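Local coordinates for probable GTP-binding protein EngB (Pyrococcus horikoshii, PDB 2CXX), which binds guanine nucleotides, here GDP, probably uses magnesium as cofactor, and is probably necessary for normal cell division and septation, at residues Ala86-Asp91 against Pro109-Phe114; Glu97-Trp102 against Glu147-Pro152; Pro124-Val129 against Glu172-Arg177; Val141-Ala146 against Ser154-Val159. All blocks are in the same frame, centred on the assembly; numbering follows the deposited sequence.

Interaction 1. Residues Ala86-Asp91 against Pro109-Phe114; sequences AVLVVD and PIDVEF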
loop_
_atom_site.group_PDB
_atom_site.type_symbol
_atom_site.label_atom_id
_atom_site.label_comp_id
_atom_site.label_asym_id
_atom_site.label_seq_id
_atom_site.Cartn_x
_atom_site.Cartn_y
_atom_site.Cartn_z
ATOM N N ALA A 86 -8.340 -2.940 -1.066
ATOM C CA ALA A 86 -6.896 -2.970 -1.025
ATOM C C ALA A 86 -6.397 -1.657 -0.448
ATOM O O ALA A 86 -6.946 -0.579 -0.702
ATOM C CB ALA A 86 -6.275 -3.181 -2.502
ATOM N N VAL A 87 -5.379 -1.739 0.398
ATOM C CA VAL A 87 -4.743 -0.528 0.908
ATOM C C VAL A 87 -3.317 -0.510 0.371
ATOM O O VAL A 87 -2.519 -1.408 0.672
ATOM C CB VAL A 87 -4.642 -0.516 2.420
ATOM C CG1 VAL A 87 -3.934 0.830 2.918
ATOM C CG2 VAL A 87 -6.056 -0.586 2.993
ATOM N N LEU A 88 -3.009 0.470 -0.478
ATOM C CA LEU A 88 -1.656 0.602 -0.967
ATOM C C LEU A 88 -1.028 1.672 -0.077
ATOM O O LEU A 88 -1.476 2.817 -0.049
ATOM C CB LEU A 88 -1.637 1.065 -2.455
ATOM C CG LEU A 88 -0.299 1.599 -3.002
ATOM C CD1 LEU A 88 0.819 0.573 -2.974
ATOM C CD2 LEU A 88 -0.510 2.075 -4.436
ATOM N N VAL A 89 0.030 1.294 0.635
ATOM C CA VAL A 89 0.754 2.234 1.499
ATOM C C VAL A 89 1.873 2.846 0.693
ATOM O O VAL A 89 2.615 2.123 0.088
ATOM C CB VAL A 89 1.376 1.487 2.654
ATOM C CG1 VAL A 89 1.871 2.468 3.690
ATOM C CG2 VAL A 89 0.320 0.531 3.278
ATOM N N VAL A 90 1.968 4.177 0.650
ATOM C CA VAL A 90 3.072 4.862 -0.035
ATOM C C VAL A 90 3.726 5.785 0.938
ATOM O O VAL A 90 3.137 6.193 1.943
ATOM C CB VAL A 90 2.653 5.673 -1.273
ATOM C CG1 VAL A 90 1.880 4.705 -2.264
ATOM C CG2 VAL A 90 1.817 6.823 -0.883
ATOM N N ASP A 91 4.975 6.135 0.630
ATOM C CA ASP A 91 5.745 7.024 1.491
ATOM C C ASP A 91 5.503 8.385 0.801
ATOM O O ASP A 91 6.017 8.606 -0.265
ATOM C CB ASP A 91 7.215 6.574 1.445
ATOM C CG ASP A 91 8.159 7.539 2.130
ATOM O OD1 ASP A 91 7.785 8.722 2.278
ATOM O OD2 ASP A 91 9.276 7.100 2.482
ATOM N N PRO A 109 7.225 3.585 -12.582
ATOM C CA PRO A 109 7.414 3.488 -11.115
ATOM C C PRO A 109 6.512 2.387 -10.532
ATOM O O PRO A 109 5.374 2.187 -10.972
ATOM C CB PRO A 109 7.007 4.850 -10.609
ATOM C CG PRO A 109 7.177 5.763 -11.853
ATOM C CD PRO A 109 6.694 4.898 -12.970
ATOM N N ILE A 110 7.056 1.672 -9.548
ATOM C CA ILE A 110 6.329 0.574 -8.907
ATOM C C ILE A 110 4.946 1.008 -8.363
ATOM O O ILE A 110 3.913 0.284 -8.504
ATOM C CB ILE A 110 7.144 0.070 -7.701
ATOM C CG1 ILE A 110 8.406 -0.633 -8.162
ATOM C CG2 ILE A 110 6.306 -0.856 -6.856
ATOM C CD1 ILE A 110 9.301 -1.013 -7.003
ATOM N N ASP A 111 4.897 2.125 -7.689
ATOM C CA ASP A 111 3.631 2.579 -7.112
ATOM C C ASP A 111 2.532 2.817 -8.139
ATOM O O ASP A 111 1.344 2.551 -7.905
ATOM C CB ASP A 111 3.826 3.866 -6.315
ATOM C CG ASP A 111 4.424 3.623 -4.910
ATOM O OD1 ASP A 111 4.352 2.515 -4.349
ATOM O OD2 ASP A 111 5.009 4.574 -4.390
ATOM N N VAL A 112 2.945 3.392 -9.269
ATOM C CA VAL A 112 2.032 3.716 -10.351
ATOM C C VAL A 112 1.589 2.392 -11.005
ATOM O O VAL A 112 0.413 2.166 -11.243
ATOM C CB VAL A 112 2.767 4.544 -11.373
ATOM C CG1 VAL A 112 1.951 4.627 -12.682
ATOM C CG2 VAL A 112 3.083 5.921 -10.808
ATOM N N GLU A 113 2.548 1.533 -11.270
ATOM C CA GLU A 113 2.274 0.257 -11.888
ATOM C C GLU A 113 1.297 -0.522 -11.044
ATOM O O GLU A 113 0.301 -1.069 -11.563
ATOM C CB GLU A 113 3.564 -0.566 -12.058
ATOM C CG GLU A 113 3.292 -1.817 -12.849
ATOM C CD GLU A 113 4.471 -2.789 -12.912
ATOM O OE1 GLU A 113 4.362 -3.821 -13.625
ATOM O OE2 GLU A 113 5.498 -2.547 -12.228
ATOM N N PHE A 114 1.529 -0.553 -9.730
ATOM C CA PHE A 114 0.644 -1.344 -8.873
ATOM C C PHE A 114 -0.766 -0.787 -8.690
ATOM O O PHE A 114 -1.745 -1.543 -8.725
ATOM C CB PHE A 114 1.277 -1.569 -7.493
ATOM C CG PHE A 114 0.598 -2.633 -6.716
ATOM C CD1 PHE A 114 0.660 -3.943 -7.117
ATOM C CD2 PHE A 114 -0.144 -2.297 -5.597
ATOM C CE1 PHE A 114 -0.045 -4.928 -6.372
ATOM C CE2 PHE A 114 -0.844 -3.258 -4.848
ATOM C CZ PHE A 114 -0.787 -4.579 -5.256
HETATM O O HOH W 1 4.653 2.127 -1.809
HETATM O O HOH W 2 5.708 4.785 -1.830
#

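Interaction 2. Residues Glu97-Trp102 against Glu147-Pro152; sequences EIIKRW and EKFEVP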
loop_
_atom_site.group_PDB
_atom_site.type_symbol
_atom_site.label_atom_id
_atom_site.label_comp_id
_atom_site.label_asym_id
_atom_site.label_seq_id
_atom_site.Cartn_x
_atom_site.Cartn_y
_atom_site.Cartn_z
ATOM N N GLU A 97 9.240 11.867 -5.627
ATOM C CA GLU A 97 10.562 12.080 -6.170
ATOM C C GLU A 97 11.042 10.813 -6.842
ATOM O O GLU A 97 11.743 10.875 -7.835
ATOM C CB GLU A 97 11.504 12.541 -5.055
ATOM C CG GLU A 97 11.066 13.897 -4.490
ATOM C CD GLU A 97 10.887 14.938 -5.592
ATOM O OE1 GLU A 97 11.876 15.215 -6.306
ATOM O OE2 GLU A 97 9.749 15.459 -5.768
ATOM N N ILE A 98 10.644 9.642 -6.320
ATOM C CA ILE A 98 11.009 8.390 -6.968
ATOM C C ILE A 98 10.302 8.330 -8.329
ATOM O O ILE A 98 10.899 7.957 -9.324
ATOM C CB ILE A 98 10.575 7.197 -6.095
ATOM C CG1 ILE A 98 11.468 7.181 -4.843
ATOM C CG2 ILE A 98 10.707 5.844 -6.827
ATOM C CD1 ILE A 98 10.977 6.192 -3.797
ATOM N N ILE A 99 9.031 8.729 -8.363
ATOM C CA ILE A 99 8.282 8.666 -9.617
ATOM C C ILE A 99 8.990 9.500 -10.670
ATOM O O ILE A 99 9.215 9.017 -11.748
ATOM C CB ILE A 99 6.838 9.138 -9.425
ATOM C CG1 ILE A 99 6.067 8.013 -8.745
ATOM C CG2 ILE A 99 6.148 9.488 -10.795
ATOM C CD1 ILE A 99 4.694 8.510 -8.211
ATOM N N LYS A 100 9.420 10.697 -10.308
ATOM C CA LYS A 100 10.095 11.568 -11.274
ATOM C C LYS A 100 11.428 10.992 -11.829
ATOM O O LYS A 100 11.713 11.078 -13.079
ATOM C CB LYS A 100 10.327 12.950 -10.627
ATOM C CG LYS A 100 9.062 13.664 -10.078
ATOM C CD LYS A 100 9.420 14.953 -9.386
ATOM C CE LYS A 100 8.233 15.476 -8.602
ATOM N NZ LYS A 100 8.590 16.698 -7.801
ATOM N N ARG A 101 12.219 10.342 -10.963
ATOM C CA ARG A 101 13.488 9.809 -11.458
ATOM C C ARG A 101 13.269 8.568 -12.319
ATOM O O ARG A 101 14.009 8.342 -13.290
ATOM C CB ARG A 101 14.476 9.492 -10.330
ATOM C CG ARG A 101 14.733 10.628 -9.348
ATOM C CD ARG A 101 15.999 10.212 -8.476
ATOM N NE ARG A 101 16.206 11.108 -7.361
ATOM C CZ ARG A 101 15.590 11.000 -6.192
ATOM N NH1 ARG A 101 14.744 10.014 -6.004
ATOM N NH2 ARG A 101 15.832 11.896 -5.231
ATOM N N TRP A 102 12.258 7.770 -12.002
ATOM C CA TRP A 102 11.983 6.603 -12.809
ATOM C C TRP A 102 11.436 7.021 -14.178
ATOM O O TRP A 102 11.851 6.472 -15.222
ATOM C CB TRP A 102 10.978 5.687 -12.057
ATOM C CG TRP A 102 11.665 4.791 -11.020
ATOM C CD1 TRP A 102 12.567 5.188 -10.039
ATOM C CD2 TRP A 102 11.557 3.369 -10.898
ATOM N NE1 TRP A 102 13.015 4.100 -9.332
ATOM C CE2 TRP A 102 12.421 2.968 -9.836
ATOM C CE3 TRP A 102 10.825 2.384 -11.577
ATOM C CZ2 TRP A 102 12.563 1.643 -9.461
ATOM C CZ3 TRP A 102 10.974 1.044 -11.184
ATOM C CH2 TRP A 102 11.836 0.696 -10.137
ATOM N N GLU A 147 -2.625 12.488 -10.222
ATOM C CA GLU A 147 -2.401 12.607 -11.654
ATOM C C GLU A 147 -1.587 11.386 -12.179
ATOM O O GLU A 147 -1.915 10.833 -13.220
ATOM C CB GLU A 147 -1.661 13.942 -11.898
ATOM C CG GLU A 147 -1.700 14.509 -13.316
ATOM C CD GLU A 147 -0.720 13.889 -14.237
ATOM O OE1 GLU A 147 0.380 13.554 -13.784
ATOM O OE2 GLU A 147 -1.033 13.748 -15.448
ATOM N N LYS A 148 -0.560 10.945 -11.438
ATOM C CA LYS A 148 0.262 9.826 -11.915
ATOM C C LYS A 148 -0.461 8.473 -11.857
ATOM O O LYS A 148 -0.214 7.586 -12.694
ATOM C CB LYS A 148 1.566 9.745 -11.093
ATOM C CG LYS A 148 2.505 10.953 -11.309
ATOM C CD LYS A 148 3.036 10.958 -12.715
ATOM C CE LYS A 148 3.710 12.281 -13.051
ATOM N NZ LYS A 148 4.103 12.350 -14.503
ATOM N N PHE A 149 -1.341 8.321 -10.871
ATOM C CA PHE A 149 -2.100 7.064 -10.686
ATOM C C PHE A 149 -3.404 7.039 -11.537
ATOM O O PHE A 149 -4.121 6.057 -11.524
ATOM C CB PHE A 149 -2.541 6.930 -9.234
ATOM C CG PHE A 149 -1.448 6.531 -8.258
ATOM C CD1 PHE A 149 -0.080 6.592 -8.606
ATOM C CD2 PHE A 149 -1.807 6.174 -6.928
ATOM C CE1 PHE A 149 0.891 6.316 -7.663
ATOM C CE2 PHE A 149 -0.822 5.906 -5.965
ATOM C CZ PHE A 149 0.527 5.979 -6.328
ATOM N N GLU A 150 -3.688 8.128 -12.255
ATOM C CA GLU A 150 -4.915 8.249 -13.085
ATOM C C GLU A 150 -6.179 8.197 -12.241
ATOM O O GLU A 150 -7.128 7.467 -12.523
ATOM C CB GLU A 150 -4.978 7.176 -14.216
ATOM C CG GLU A 150 -3.853 7.364 -15.224
ATOM C CD GLU A 150 -3.862 6.355 -16.356
ATOM O OE1 GLU A 150 -4.749 5.463 -16.397
ATOM O OE2 GLU A 150 -2.953 6.459 -17.198
ATOM N N VAL A 151 -6.158 8.988 -11.177
ATOM C CA VAL A 151 -7.267 9.140 -10.255
ATOM C C VAL A 151 -7.982 10.446 -10.577
ATOM O O VAL A 151 -7.360 11.503 -10.603
ATOM C CB VAL A 151 -6.801 9.196 -8.819
ATOM C CG1 VAL A 151 -7.944 9.493 -7.926
ATOM C CG2 VAL A 151 -6.222 7.844 -8.441
ATOM N N PRO A 152 -9.300 10.371 -10.864
ATOM C CA PRO A 152 -10.089 11.569 -11.187
ATOM C C PRO A 152 -10.109 12.570 -10.028
ATOM O O PRO A 152 -10.161 12.194 -8.862
ATOM C CB PRO A 152 -11.505 11.029 -11.472
ATOM C CG PRO A 152 -11.327 9.563 -11.797
ATOM C CD PRO A 152 -10.107 9.131 -10.957
#

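Interaction 3. Residues Pro124-Val129 against Glu172-Arg177; sequences PTIVAV and ERLKNR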
loop_
_atom_site.group_PDB
_atom_site.type_symbol
_atom_site.label_atom_id
_atom_site.label_comp_id
_atom_site.label_asym_id
_atom_site.label_seq_id
_atom_site.Cartn_x
_atom_site.Cartn_y
_atom_site.Cartn_z
ATOM N N PRO A 124 -11.357 -2.083 -5.286
ATOM C CA PRO A 124 -11.401 -0.751 -4.664
ATOM C C PRO A 124 -10.075 -0.578 -3.900
ATOM O O PRO A 124 -9.663 -1.460 -3.114
ATOM C CB PRO A 124 -12.575 -0.821 -3.671
ATOM C CG PRO A 124 -13.283 -2.042 -4.002
ATOM C CD PRO A 124 -12.343 -2.994 -4.667
ATOM N N THR A 125 -9.416 0.560 -4.109
ATOM C CA THR A 125 -8.114 0.782 -3.489
ATOM C C THR A 125 -8.017 2.084 -2.748
ATOM O O THR A 125 -8.374 3.136 -3.279
ATOM C CB THR A 125 -7.021 0.752 -4.569
ATOM O OG1 THR A 125 -7.021 -0.525 -5.215
ATOM C CG2 THR A 125 -5.628 0.992 -3.930
ATOM N N ILE A 126 -7.528 2.033 -1.518
ATOM C CA ILE A 126 -7.303 3.260 -0.743
ATOM C C ILE A 126 -5.790 3.440 -0.706
ATOM O O ILE A 126 -5.059 2.473 -0.569
ATOM C CB ILE A 126 -7.859 3.115 0.722
ATOM C CG1 ILE A 126 -9.361 2.956 0.690
ATOM C CG2 ILE A 126 -7.381 4.279 1.598
ATOM C CD1 ILE A 126 -9.917 2.292 1.968
ATOM N N VAL A 127 -5.297 4.650 -0.944
ATOM C CA VAL A 127 -3.873 4.890 -0.847
ATOM C C VAL A 127 -3.600 5.543 0.487
ATOM O O VAL A 127 -4.046 6.672 0.713
ATOM C CB VAL A 127 -3.384 5.853 -1.975
ATOM C CG1 VAL A 127 -1.872 6.176 -1.799
ATOM C CG2 VAL A 127 -3.679 5.220 -3.337
ATOM N N ALA A 128 -2.867 4.859 1.372
ATOM C CA ALA A 128 -2.486 5.437 2.671
ATOM C C ALA A 128 -1.191 6.237 2.391
ATOM O O ALA A 128 -0.160 5.655 2.098
ATOM C CB ALA A 128 -2.189 4.319 3.692
ATOM N N VAL A 129 -1.254 7.561 2.461
ATOM C CA VAL A 129 -0.089 8.393 2.187
ATOM C C VAL A 129 0.623 8.599 3.535
ATOM O O VAL A 129 0.329 9.508 4.309
ATOM C CB VAL A 129 -0.524 9.702 1.524
ATOM C CG1 VAL A 129 0.747 10.516 1.194
ATOM C CG2 VAL A 129 -1.342 9.371 0.201
ATOM N N GLU A 172 -7.422 6.763 12.635
ATOM C CA GLU A 172 -8.838 6.428 12.756
ATOM C C GLU A 172 -9.600 6.763 11.479
ATOM O O GLU A 172 -10.544 6.049 11.096
ATOM C CB GLU A 172 -9.498 7.151 13.941
ATOM C CG GLU A 172 -10.903 6.620 14.196
ATOM C CD GLU A 172 -11.635 7.380 15.305
ATOM O OE1 GLU A 172 -11.979 8.567 15.079
ATOM O OE2 GLU A 172 -11.870 6.797 16.388
ATOM N N ARG A 173 -9.212 7.844 10.807
ATOM C CA ARG A 173 -9.907 8.194 9.569
ATOM C C ARG A 173 -9.646 7.105 8.500
ATOM O O ARG A 173 -10.541 6.762 7.702
ATOM C CB ARG A 173 -9.431 9.573 9.052
ATOM C CG ARG A 173 -9.403 10.693 10.091
ATOM C CD ARG A 173 -9.336 12.108 9.473
ATOM N NE ARG A 173 -10.332 12.291 8.417
ATOM C CZ ARG A 173 -11.556 12.804 8.581
ATOM N NH1 ARG A 173 -11.972 13.213 9.778
ATOM N NH2 ARG A 173 -12.371 12.884 7.533
ATOM N N LEU A 174 -8.422 6.536 8.500
ATOM C CA LEU A 174 -8.065 5.509 7.533
ATOM C C LEU A 174 -8.896 4.267 7.840
ATOM O O LEU A 174 -9.402 3.623 6.941
ATOM C CB LEU A 174 -6.549 5.213 7.559
ATOM C CG LEU A 174 -6.102 3.994 6.746
ATOM C CD1 LEU A 174 -6.541 4.187 5.280
ATOM C CD2 LEU A 174 -4.605 3.810 6.815
ATOM N N LYS A 175 -9.019 3.922 9.129
ATOM C CA LYS A 175 -9.830 2.778 9.514
ATOM C C LYS A 175 -11.286 3.011 9.065
ATOM O O LYS A 175 -11.912 2.142 8.501
ATOM C CB LYS A 175 -9.781 2.590 11.036
ATOM C CG LYS A 175 -10.138 1.204 11.505
ATOM C CD LYS A 175 -10.282 1.184 13.042
ATOM C CE LYS A 175 -9.030 1.755 13.734
ATOM N NZ LYS A 175 -8.243 0.722 14.540
ATOM N N ASN A 176 -11.824 4.192 9.308
ATOM C CA ASN A 176 -13.214 4.462 8.894
ATOM C C ASN A 176 -13.384 4.318 7.397
ATOM O O ASN A 176 -14.325 3.753 6.951
ATOM C CB ASN A 176 -13.611 5.882 9.270
ATOM C CG ASN A 176 -13.706 6.085 10.748
ATOM O OD1 ASN A 176 -13.957 5.133 11.504
ATOM N ND2 ASN A 176 -13.518 7.336 11.191
ATOM N N ARG A 177 -12.435 4.843 6.626
ATOM C CA ARG A 177 -12.493 4.717 5.159
ATOM C C ARG A 177 -12.536 3.240 4.719
ATOM O O ARG A 177 -13.315 2.846 3.869
ATOM C CB ARG A 177 -11.273 5.425 4.527
ATOM C CG ARG A 177 -11.223 5.519 2.966
ATOM C CD ARG A 177 -11.965 6.685 2.342
ATOM N NE ARG A 177 -13.383 6.377 2.252
ATOM C CZ ARG A 177 -14.040 5.956 1.164
ATOM N NH1 ARG A 177 -13.450 5.788 0.005
ATOM N NH2 ARG A 177 -15.325 5.633 1.275
#

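Interaction 4. Residues Val141-Ala146 against Ser154-Val159; sequences VINFLA and SEIDKV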
loop_
_atom_site.group_PDB
_atom_site.type_symbol
_atom_site.label_atom_id
_atom_site.label_comp_id
_atom_site.label_asym_id
_atom_site.label_seq_id
_atom_site.Cartn_x
_atom_site.Cartn_y
_atom_site.Cartn_z
ATOM N N VAL A 141 1.391 16.814 -2.707
ATOM C CA VAL A 141 1.842 15.435 -2.941
ATOM C C VAL A 141 0.666 14.578 -3.471
ATOM O O VAL A 141 0.794 13.814 -4.446
ATOM C CB VAL A 141 2.407 14.851 -1.612
ATOM C CG1 VAL A 141 2.524 13.287 -1.635
ATOM C CG2 VAL A 141 3.793 15.464 -1.371
ATOM N N ILE A 142 -0.461 14.701 -2.803
ATOM C CA ILE A 142 -1.652 13.942 -3.174
ATOM C C ILE A 142 -2.131 14.342 -4.568
ATOM O O ILE A 142 -2.560 13.491 -5.332
ATOM C CB ILE A 142 -2.742 14.151 -2.110
ATOM C CG1 ILE A 142 -2.303 13.399 -0.831
ATOM C CG2 ILE A 142 -4.078 13.745 -2.636
ATOM C CD1 ILE A 142 -3.288 13.433 0.292
ATOM N N ASN A 143 -2.005 15.607 -4.948
ATOM C CA ASN A 143 -2.453 15.986 -6.282
ATOM C C ASN A 143 -1.540 15.385 -7.311
ATOM O O ASN A 143 -1.997 14.969 -8.380
ATOM C CB ASN A 143 -2.465 17.496 -6.488
ATOM C CG ASN A 143 -3.598 18.171 -5.742
ATOM O OD1 ASN A 143 -4.568 17.522 -5.342
ATOM N ND2 ASN A 143 -3.509 19.472 -5.582
ATOM N N PHE A 144 -0.237 15.333 -7.008
ATOM C CA PHE A 144 0.732 14.758 -7.937
ATOM C C PHE A 144 0.454 13.259 -8.119
ATOM O O PHE A 144 0.426 12.742 -9.242
ATOM C CB PHE A 144 2.179 14.971 -7.363
ATOM C CG PHE A 144 3.259 14.398 -8.200
ATOM C CD1 PHE A 144 3.773 15.116 -9.274
ATOM C CD2 PHE A 144 3.770 13.129 -7.925
ATOM C CE1 PHE A 144 4.774 14.576 -10.046
ATOM C CE2 PHE A 144 4.749 12.580 -8.672
ATOM C CZ PHE A 144 5.276 13.291 -9.750
ATOM N N LEU A 145 0.270 12.552 -7.002
ATOM C CA LEU A 145 0.044 11.126 -7.052
ATOM C C LEU A 145 -1.263 10.841 -7.767
ATOM O O LEU A 145 -1.366 9.870 -8.496
ATOM C CB LEU A 145 0.016 10.541 -5.615
ATOM C CG LEU A 145 1.298 10.631 -4.767
ATOM C CD1 LEU A 145 1.113 9.914 -3.430
ATOM C CD2 LEU A 145 2.397 9.973 -5.533
ATOM N N ALA A 146 -2.274 11.677 -7.562
ATOM C CA ALA A 146 -3.556 11.427 -8.216
ATOM C C ALA A 146 -3.383 11.501 -9.733
ATOM O O ALA A 146 -3.882 10.651 -10.451
ATOM C CB ALA A 146 -4.626 12.421 -7.723
ATOM N N SER A 154 -12.471 14.240 -8.799
ATOM C CA SER A 154 -13.644 13.985 -7.956
ATOM C C SER A 154 -13.415 12.863 -6.948
ATOM O O SER A 154 -14.102 12.778 -5.905
ATOM C CB SER A 154 -14.840 13.593 -8.840
ATOM O OG SER A 154 -14.466 12.532 -9.736
ATOM N N GLU A 155 -12.453 11.994 -7.242
ATOM C CA GLU A 155 -12.228 10.881 -6.326
ATOM C C GLU A 155 -11.015 11.021 -5.426
ATOM O O GLU A 155 -10.816 10.190 -4.581
ATOM C CB GLU A 155 -12.101 9.563 -7.100
ATOM C CG GLU A 155 -13.246 9.256 -8.050
ATOM C CD GLU A 155 -14.610 9.775 -7.546
ATOM O OE1 GLU A 155 -15.128 9.270 -6.512
ATOM O OE2 GLU A 155 -15.161 10.701 -8.210
ATOM N N ILE A 156 -10.237 12.090 -5.549
ATOM C CA ILE A 156 -9.028 12.206 -4.719
ATOM C C ILE A 156 -9.166 12.034 -3.206
ATOM O O ILE A 156 -8.380 11.321 -2.573
ATOM C CB ILE A 156 -8.317 13.528 -5.008
ATOM C CG1 ILE A 156 -7.807 13.474 -6.433
ATOM C CG2 ILE A 156 -7.075 13.720 -4.071
ATOM C CD1 ILE A 156 -7.111 14.745 -6.932
ATOM N N ASP A 157 -10.146 12.696 -2.607
ATOM C CA ASP A 157 -10.302 12.584 -1.175
ATOM C C ASP A 157 -10.883 11.247 -0.738
ATOM O O ASP A 157 -10.838 10.948 0.448
ATOM C CB ASP A 157 -11.180 13.717 -0.639
ATOM C CG ASP A 157 -10.510 15.062 -0.715
ATOM O OD1 ASP A 157 -9.320 15.146 -0.332
ATOM O OD2 ASP A 157 -11.174 16.035 -1.140
ATOM N N LYS A 158 -11.406 10.460 -1.678
ATOM C CA LYS A 158 -11.972 9.149 -1.398
ATOM C C LYS A 158 -10.853 8.094 -1.446
ATOM O O LYS A 158 -10.892 7.039 -0.783
ATOM C CB LYS A 158 -13.023 8.780 -2.460
ATOM C CG LYS A 158 -14.262 9.705 -2.486
ATOM C CD LYS A 158 -15.025 9.631 -1.148
ATOM C CE LYS A 158 -16.165 10.663 -1.145
ATOM N NZ LYS A 158 -15.657 12.049 -1.535
ATOM N N VAL A 159 -9.839 8.413 -2.234
ATOM C CA VAL A 159 -8.739 7.482 -2.441
ATOM C C VAL A 159 -7.534 7.708 -1.564
ATOM O O VAL A 159 -7.054 6.765 -0.905
ATOM C CB VAL A 159 -8.271 7.518 -3.901
ATOM C CG1 VAL A 159 -7.090 6.547 -4.114
ATOM C CG2 VAL A 159 -9.431 7.126 -4.809
#

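Interaction 1. Residues Ala86-Asp91 against Pro109-Phe114
V90 meets the carboxylate of D111 broadside: its CG1 is 3.8 Å from D111 OD2, equally near to its CG and hardly farther from OD1, so the methyl lies over the flat group and not at its rim. The side chain of D111 leaves the helix toward the strand with CG anti to its own carbonyl carbon (chi1 -79°), which turns both oxygens toward the strand backbone, where waters fill the last step. One water donates to both OD1 of D111 (2.6 Å) and O of V89 (2.8 Å); a second water gives a hydrogen bond to OD2 of D111 (2.7 Å) and accepts from N of D91 (2.9 Å). Toward the start of the strand, L88 divides its two branches. Its CD2 approaches the backbone O of D111 at 4.0 Å, while CD1 reaches CD2 of F114 at 4.0 Å, the two side chains passing alongside and pointing opposite ways. Helix 110-114 lies nearly antiparallel to strand 86-91, at 164°. F149 touches L88 and D111, and R9, in the predicted GTP-binding loop, makes a weak, long ion pair with D111 OD2. An alanine in place of D111 would remove the carboxylate end of both bridges and is likely to leave the waters held from the strand alone, at V89 O and D91 N. The chemistry is therefore mixed: apolar packing at L88 and F114 gives way to a buried carboxylate solvated by bridging waters, which would ease the cost of placing its charge against the central sheet of the G domain.

Interaction 2. Residues Glu97-Trp102 against Glu147-Pro152
I99 points from helix 94-104 toward helix 138-149 and meets K148 and F149 with different branches. From CB the side chain forks. CG2, anti to the backbone N, lies against the aliphatic part of K148, 3.9 Å from its CD and 4.0 Å from its CG; it also packs on the ring of F144. The other branch, CG1, packs against P109 in the loop ahead of helix 110-120. At the tip, CD1 rests on L145 and comes within 4.4 Å of CE1 of F149, a loose contact. K148 can lie alongside I99 because its chain bends at chi2 (-67°); the two run side by side, each heading toward the other's helix, and the ammonium is carried on to E103, with which NZ forms a salt bridge. Just beyond F149 the chain turns out of helical geometry at E150, whose positive phi of 63° belongs to a Schellman motif closing the helix. No hydrogen bond joins the segments. An apolar seam with a lysine at its margin thus joins helix 94-104 to helix 138-149, which itself packs on the sheet, within the alpha/beta fold of P-loop GTPases.

Interaction 3. Residues Pro124-Val129 against Glu172-Arg177
I126 enters between L174 and R177, one turn apart on helix 171-184, and its rotamer assigns a branch to each. CG1 stands anti to the carbonyl carbon (chi1 -65°), which carries CD1 out to the aliphatic part of R177: CD1 lies 3.6 Å from R177 CG and 3.9 Å from the backbone C of the same arginine. CG2 turns instead to L174, whose CD1 it meets at 3.8 Å. L174 itself is forked across two strand residues, since its other methyl, CD2, lies 4.0 Å from CB of A128. R177 bends at chi2 (85°) and again at chi3; its guanidinium group turns off to a salt bridge with E180 and a hydrogen bond with O of K158. With an alanine at I126 the CG methylene of R177 and the CD1 methyl of L174 would probably lose their packing partner, opening a gap between strand and helix. The axes of strand 125-129 and helix 172-177 run almost antiparallel, at 173°, and approach to 10.3 Å. Helix 171-184 thereby lies over one face of the sheet, where strand 125-130 runs between strands 85-91 and 160-162, while V127 faces Y115 of helix 110-120 on the opposite side.

Interaction 4. Residues Val141-Ala146 against Ser154-Val159
I156 packs its side chain into helix 138-149 where the chain completes a beta-alpha-beta crossover, from strand 125-130 through that helix to its parallel neighbour, strand 160-162; the short helix 156-159 leads directly into the second strand. The apolar contacts dominate, and they are tight. CG2 of I156 meets CG2 of I142 at 3.3 Å, closer than methyl groups usually come. Its other branch lies against A146, whose CB is 3.6 Å from CG1 and 3.5 Å from CD1, so that the longer arm of the isoleucine lies against the small side chain of A146. The rotamer explains this division: with chi1 at -66°, CG1 of I156 is anti to the carbonyl carbon and extends toward A146, while CG2 reaches I142. Toward the sheet, I142 and A146 also pack on F160 of strand 160-162, which continues the apolar layer. Polar groups play a marginal part. OD1 of N143 comes within 4.1 Å of CD1 of I156, the two side chains standing roughly perpendicular, but the hydrogen bond of that oxygen is to Q139. Backbone bonds hold the short helix together: a single acceptor, O of E155, receives both N of K158 at 3.0 Å and N of V159 at 3.1 Å.

All four contacts belong to one G domain; interactions 1 and 3 set helices on its central sheet, and 2 and 4 join helical segments beside it. Interactions 1 and 3 use neighbouring parallel strands, 85-91 and 125-130, on opposite faces, their centres about 13 Å apart. Interactions 2 and 4 share helix 138-149, with centres about 11 Å apart, and interaction 2 adjoins interaction 1, about 10 Å away, where P109 packs on I99 and W102, and F149 on D111. Along the chain the segments of interactions 1 and 2 alternate, interaction 3 opens after interaction 1 closes, and interaction 4 is nested inside interaction 3. This interleaving ties successive helices together around strand 125-130, which runs into a predicted GTP-binding segment.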